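Local coordinates for protein N-acetyl-beta-D glucosaminidase (Rhizomucor miehei CAU432, PDB 4ZM6) that probably hydrolyses beta-N-acetylglucosaminides through its family 3 glycoside hydrolase region and carries a GCN5-related glucosamine N-acetyltransferase region that binds acetyl-CoA, at residues Thr373-Lys379 against Gln491-Val497. Sequence-based numbering, arbitrary orientation.
Sequences TVVTNRK and QVDTYLV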
ATOM      1  N   THR A 373     -26.876  11.538  -6.707  1.00 49.55           N
ATOM      2  CA  THR A 373     -26.098  11.606  -7.930  1.00 47.88           C
ATOM      3  C   THR A 373     -27.029  11.585  -9.143  1.00 48.01           C
ATOM      4  O   THR A 373     -27.958  10.782  -9.201  1.00 48.61           O
ATOM      5  CB  THR A 373     -25.145  10.396  -8.043  1.00 47.43           C
ATOM      6  OG1 THR A 373     -24.480  10.174  -6.793  1.00 45.91           O
ATOM      7  CG2 THR A 373     -24.117  10.618  -9.135  1.00 47.45           C
ATOM      8  N   VAL A 374     -26.780  12.473 -10.101  1.00 47.71           N
ATOM      9  CA  VAL A 374     -27.408  12.402 -11.411  1.00 46.56           C
ATOM     10  C   VAL A 374     -26.503  11.507 -12.241  1.00 48.18           C
ATOM     11  O   VAL A 374     -25.345  11.850 -12.485  1.00 52.82           O
ATOM     12  CB  VAL A 374     -27.515  13.787 -12.064  1.00 45.97           C
ATOM     13  CG1 VAL A 374     -28.078  13.672 -13.468  1.00 45.69           C
ATOM     14  CG2 VAL A 374     -28.375  14.709 -11.205  1.00 46.87           C
ATOM     15  N   VAL A 375     -27.030  10.361 -12.662  1.00 47.33           N
ATOM     16  CA  VAL A 375     -26.228   9.331 -13.310  1.00 45.66           C
ATOM     17  C   VAL A 375     -26.251   9.494 -14.830  1.00 46.36           C
ATOM     18  O   VAL A 375     -25.213   9.415 -15.486  1.00 46.22           O
ATOM     19  CB  VAL A 375     -26.722   7.931 -12.905  1.00 44.99           C
ATOM     20  CG1 VAL A 375     -25.877   6.845 -13.553  1.00 45.37           C
ATOM     21  CG2 VAL A 375     -26.701   7.785 -11.393  1.00 44.91           C
ATOM     22  N   THR A 376     -27.434   9.709 -15.392  1.00 47.60           N
ATOM     23  CA  THR A 376     -27.540  10.050 -16.807  1.00 50.28           C
ATOM     24  C   THR A 376     -28.521  11.189 -16.996  1.00 49.57           C
ATOM     25  O   THR A 376     -29.407  11.412 -16.176  1.00 49.11           O
ATOM     26  CB  THR A 376     -27.953   8.846 -17.691  1.00 52.85           C
ATOM     27  OG1 THR A 376     -29.245   8.369 -17.304  1.00 53.12           O
ATOM     28  CG2 THR A 376     -26.935   7.713 -17.570  1.00 54.46           C
ATOM     29  N   ASN A 377     -28.330  11.916 -18.086  1.00 50.14           N
ATOM     30  CA  ASN A 377     -29.127  13.085 -18.401  1.00 50.07           C
ATOM     31  C   ASN A 377     -28.890  13.423 -19.874  1.00 52.76           C
ATOM     32  O   ASN A 377     -28.477  14.532 -20.227  1.00 52.88           O
ATOM     33  CB  ASN A 377     -28.735  14.246 -17.476  1.00 48.29           C
ATOM     34  CG  ASN A 377     -29.746  15.378 -17.479  1.00 47.89           C
ATOM     35  OD1 ASN A 377     -30.872  15.239 -17.957  1.00 49.38           O
ATOM     36  ND2 ASN A 377     -29.344  16.507 -16.933  1.00 47.89           N
ATOM     37  N   ARG A 378     -29.148  12.432 -20.726  1.00 55.11           N
ATOM     38  CA  ARG A 378     -28.850  12.516 -22.156  1.00 56.73           C
ATOM     39  C   ARG A 378     -29.569  13.657 -22.888  1.00 56.91           C
ATOM     40  O   ARG A 378     -29.004  14.247 -23.806  1.00 54.22           O
ATOM     41  CB  ARG A 378     -29.151  11.175 -22.849  1.00 59.89           C
ATOM     42  CG  ARG A 378     -27.927  10.294 -23.087  1.00 63.03           C
ATOM     43  CD  ARG A 378     -27.803   9.120 -22.126  1.00 63.87           C
ATOM     44  NE  ARG A 378     -28.801   8.082 -22.400  1.00 67.89           N
ATOM     45  CZ  ARG A 378     -28.790   6.843 -21.896  1.00 69.41           C
ATOM     46  NH1 ARG A 378     -27.822   6.430 -21.080  1.00 70.30           N
ATOM     47  NH2 ARG A 378     -29.765   6.005 -22.218  1.00 69.99           N
ATOM     48  N   LYS A 379     -30.802  13.966 -22.483  1.00 59.72           N
ATOM     49  CA  LYS A 379     -31.587  15.037 -23.114  1.00 61.12           C
ATOM     50  C   LYS A 379     -31.577  16.347 -22.316  1.00 60.15           C
ATOM     51  O   LYS A 379     -32.330  17.264 -22.630  1.00 63.35           O
ATOM     52  CB  LYS A 379     -33.041  14.596 -23.286  1.00 63.52           C
ATOM     53  CG  LYS A 379     -33.240  13.216 -23.893  1.00 67.75           C
ATOM     54  CD  LYS A 379     -32.875  13.166 -25.369  1.00 71.38           C
ATOM     55  CE  LYS A 379     -33.840  12.270 -26.137  1.00 76.27           C
ATOM     56  NZ  LYS A 379     -33.559  12.241 -27.599  1.00 79.25           N
ATOM     57  N   GLN A 491     -32.121   2.418 -21.719  1.00 60.39           N
ATOM     58  CA  GLN A 491     -32.691   3.366 -22.686  1.00 61.31           C
ATOM     59  C   GLN A 491     -33.048   4.687 -21.999  1.00 60.24           C
ATOM     60  O   GLN A 491     -33.012   5.750 -22.628  1.00 61.13           O
ATOM     61  CB  GLN A 491     -33.964   2.824 -23.373  1.00 64.25           C
ATOM     62  CG  GLN A 491     -34.146   1.305 -23.428  1.00 68.12           C
ATOM     63  CD  GLN A 491     -34.866   0.728 -22.206  1.00 69.53           C
ATOM     64  OE1 GLN A 491     -35.796   1.335 -21.659  1.00 69.59           O
ATOM     65  NE2 GLN A 491     -34.449  -0.462 -21.786  1.00 69.13           N
ATOM     66  N   VAL A 492     -33.408   4.605 -20.717  1.00 56.48           N
ATOM     67  CA  VAL A 492     -33.829   5.771 -19.946  1.00 54.12           C
ATOM     68  C   VAL A 492     -32.729   6.819 -19.973  1.00 53.51           C
ATOM     69  O   VAL A 492     -31.619   6.568 -19.521  1.00 52.43           O
ATOM     70  CB  VAL A 492     -34.180   5.400 -18.489  1.00 53.34           C
ATOM     71  CG1 VAL A 492     -34.390   6.648 -17.642  1.00 52.79           C
ATOM     72  CG2 VAL A 492     -35.427   4.530 -18.457  1.00 53.79           C
ATOM     73  N   ASP A 493     -33.060   7.986 -20.519  1.00 55.16           N
ATOM     74  CA  ASP A 493     -32.092   9.056 -20.753  1.00 54.32           C
ATOM     75  C   ASP A 493     -31.774   9.853 -19.498  1.00 54.28           C
ATOM     76  O   ASP A 493     -30.712  10.476 -19.413  1.00 56.34           O
ATOM     77  CB  ASP A 493     -32.615  10.014 -21.830  1.00 55.90           C
ATOM     78  CG  ASP A 493     -32.627   9.392 -23.217  1.00 57.00           C
ATOM     79  OD1 ASP A 493     -31.691   8.628 -23.540  1.00 57.67           O
ATOM     80  OD2 ASP A 493     -33.570   9.677 -23.989  1.00 56.11           O
ATOM     81  N   THR A 494     -32.678   9.839 -18.524  1.00 53.19           N
ATOM     82  CA  THR A 494     -32.527  10.700 -17.353  1.00 53.00           C
ATOM     83  C   THR A 494     -32.847   9.930 -16.062  1.00 50.88           C
ATOM     84  O   THR A 494     -33.995   9.575 -15.797  1.00 49.83           O
ATOM     85  CB  THR A 494     -33.309  12.032 -17.532  1.00 53.73           C
ATOM     86  OG1 THR A 494     -33.828  12.490 -16.278  1.00 54.36           O
ATOM     87  CG2 THR A 494     -34.442  11.875 -18.545  1.00 53.67           C
ATOM     88  N   TYR A 495     -31.795   9.682 -15.280  1.00 49.21           N
ATOM     89  CA  TYR A 495     -31.827   8.781 -14.130  1.00 46.58           C
ATOM     90  C   TYR A 495     -30.926   9.322 -13.020  1.00 45.01           C
ATOM     91  O   TYR A 495     -29.836   9.833 -13.291  1.00 42.96           O
ATOM     92  CB  TYR A 495     -31.345   7.395 -14.575  1.00 46.64           C
ATOM     93  CG  TYR A 495     -31.181   6.359 -13.477  1.00 46.56           C
ATOM     94  CD1 TYR A 495     -32.284   5.732 -12.910  1.00 46.54           C
ATOM     95  CD2 TYR A 495     -29.915   5.978 -13.035  1.00 46.85           C
ATOM     96  CE1 TYR A 495     -32.133   4.779 -11.915  1.00 46.75           C
ATOM     97  CE2 TYR A 495     -29.754   5.025 -12.045  1.00 47.01           C
ATOM     98  CZ  TYR A 495     -30.866   4.430 -11.491  1.00 47.84           C
ATOM     99  OH  TYR A 495     -30.710   3.480 -10.514  1.00 51.52           O
ATOM    100  N   LEU A 496     -31.395   9.218 -11.778  1.00 44.56           N
ATOM    101  CA  LEU A 496     -30.621   9.653 -10.608  1.00 45.25           C
ATOM    102  C   LEU A 496     -30.798   8.667  -9.461  1.00 44.15           C
ATOM    103  O   LEU A 496     -31.674   7.811  -9.504  1.00 45.91           O
ATOM    104  CB  LEU A 496     -31.025  11.066 -10.159  1.00 46.11           C
ATOM    105  CG  LEU A 496     -32.404  11.261  -9.508  1.00 47.01           C
ATOM    106  CD1 LEU A 496     -32.372  12.408  -8.508  1.00 46.91           C
ATOM    107  CD2 LEU A 496     -33.490  11.491 -10.548  1.00 47.14           C
ATOM    108  N   VAL A 497     -29.965   8.795  -8.436  1.00 43.46           N
ATOM    109  CA  VAL A 497     -29.968   7.854  -7.320  1.00 43.14           C
ATOM    110  C   VAL A 497     -29.806   8.594  -5.993  1.00 43.30           C
ATOM    111  O   VAL A 497     -29.086   9.593  -5.915  1.00 42.62           O
ATOM    112  CB  VAL A 497     -28.868   6.781  -7.485  1.00 43.37           C
ATOM    113  CG1 VAL A 497     -29.172   5.897  -8.686  1.00 42.66           C
ATOM    114  CG2 VAL A 497     -27.485   7.413  -7.627  1.00 43.38           C
TER
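V375 and T376 share one partner, Y495, and so form a classic beta bulge where strand 373-377 pairs antiparallel with strand 494-497 at one edge of a mixed beta sheet, in which 494-497 and the strands beyond it run parallel to one another. The carbonyl oxygen of Y495 takes both bulge amides, V375 N at 2.9 Å and T376 N at 3.2 Å, while Y495 N returns a bond to T376 O. Before the bulge, T373 and V497 form a hydrogen-bonded pair through both their amides. This half is tightly packed and buried. With CG anti to the backbone N (chi1 174°), the Y495 ring runs alongside V375 and presents its edge, CD2, to V375 CB at 3.7 Å; its hydroxyl is held by P483 O. V375 CG2 also meets V497 CG2, at 3.9 Å. On the other face V374 and L496 pack against helix 503-513.

Beyond N377 the pairing gives way to a more polar, solvent-facing end. R378 N still bonds D493 O (2.8 Å). The aliphatic chain of K379 runs past D493 OD2, its NZ too far off for a salt bridge. Bent at chi2 and chi3, the R378 side chain crosses D493 at about a right angle, toward the backbone of Q491 and V492; its NH1 forms a second salt bridge, with D532, and its NH2 bonds P490 O. The guanidinium and carboxylate planes stand 72° apart, and R378 NE donates to the anti lone pair of D493 OD1 at 3.2 Å, the hydrogen bond of a salt bridge.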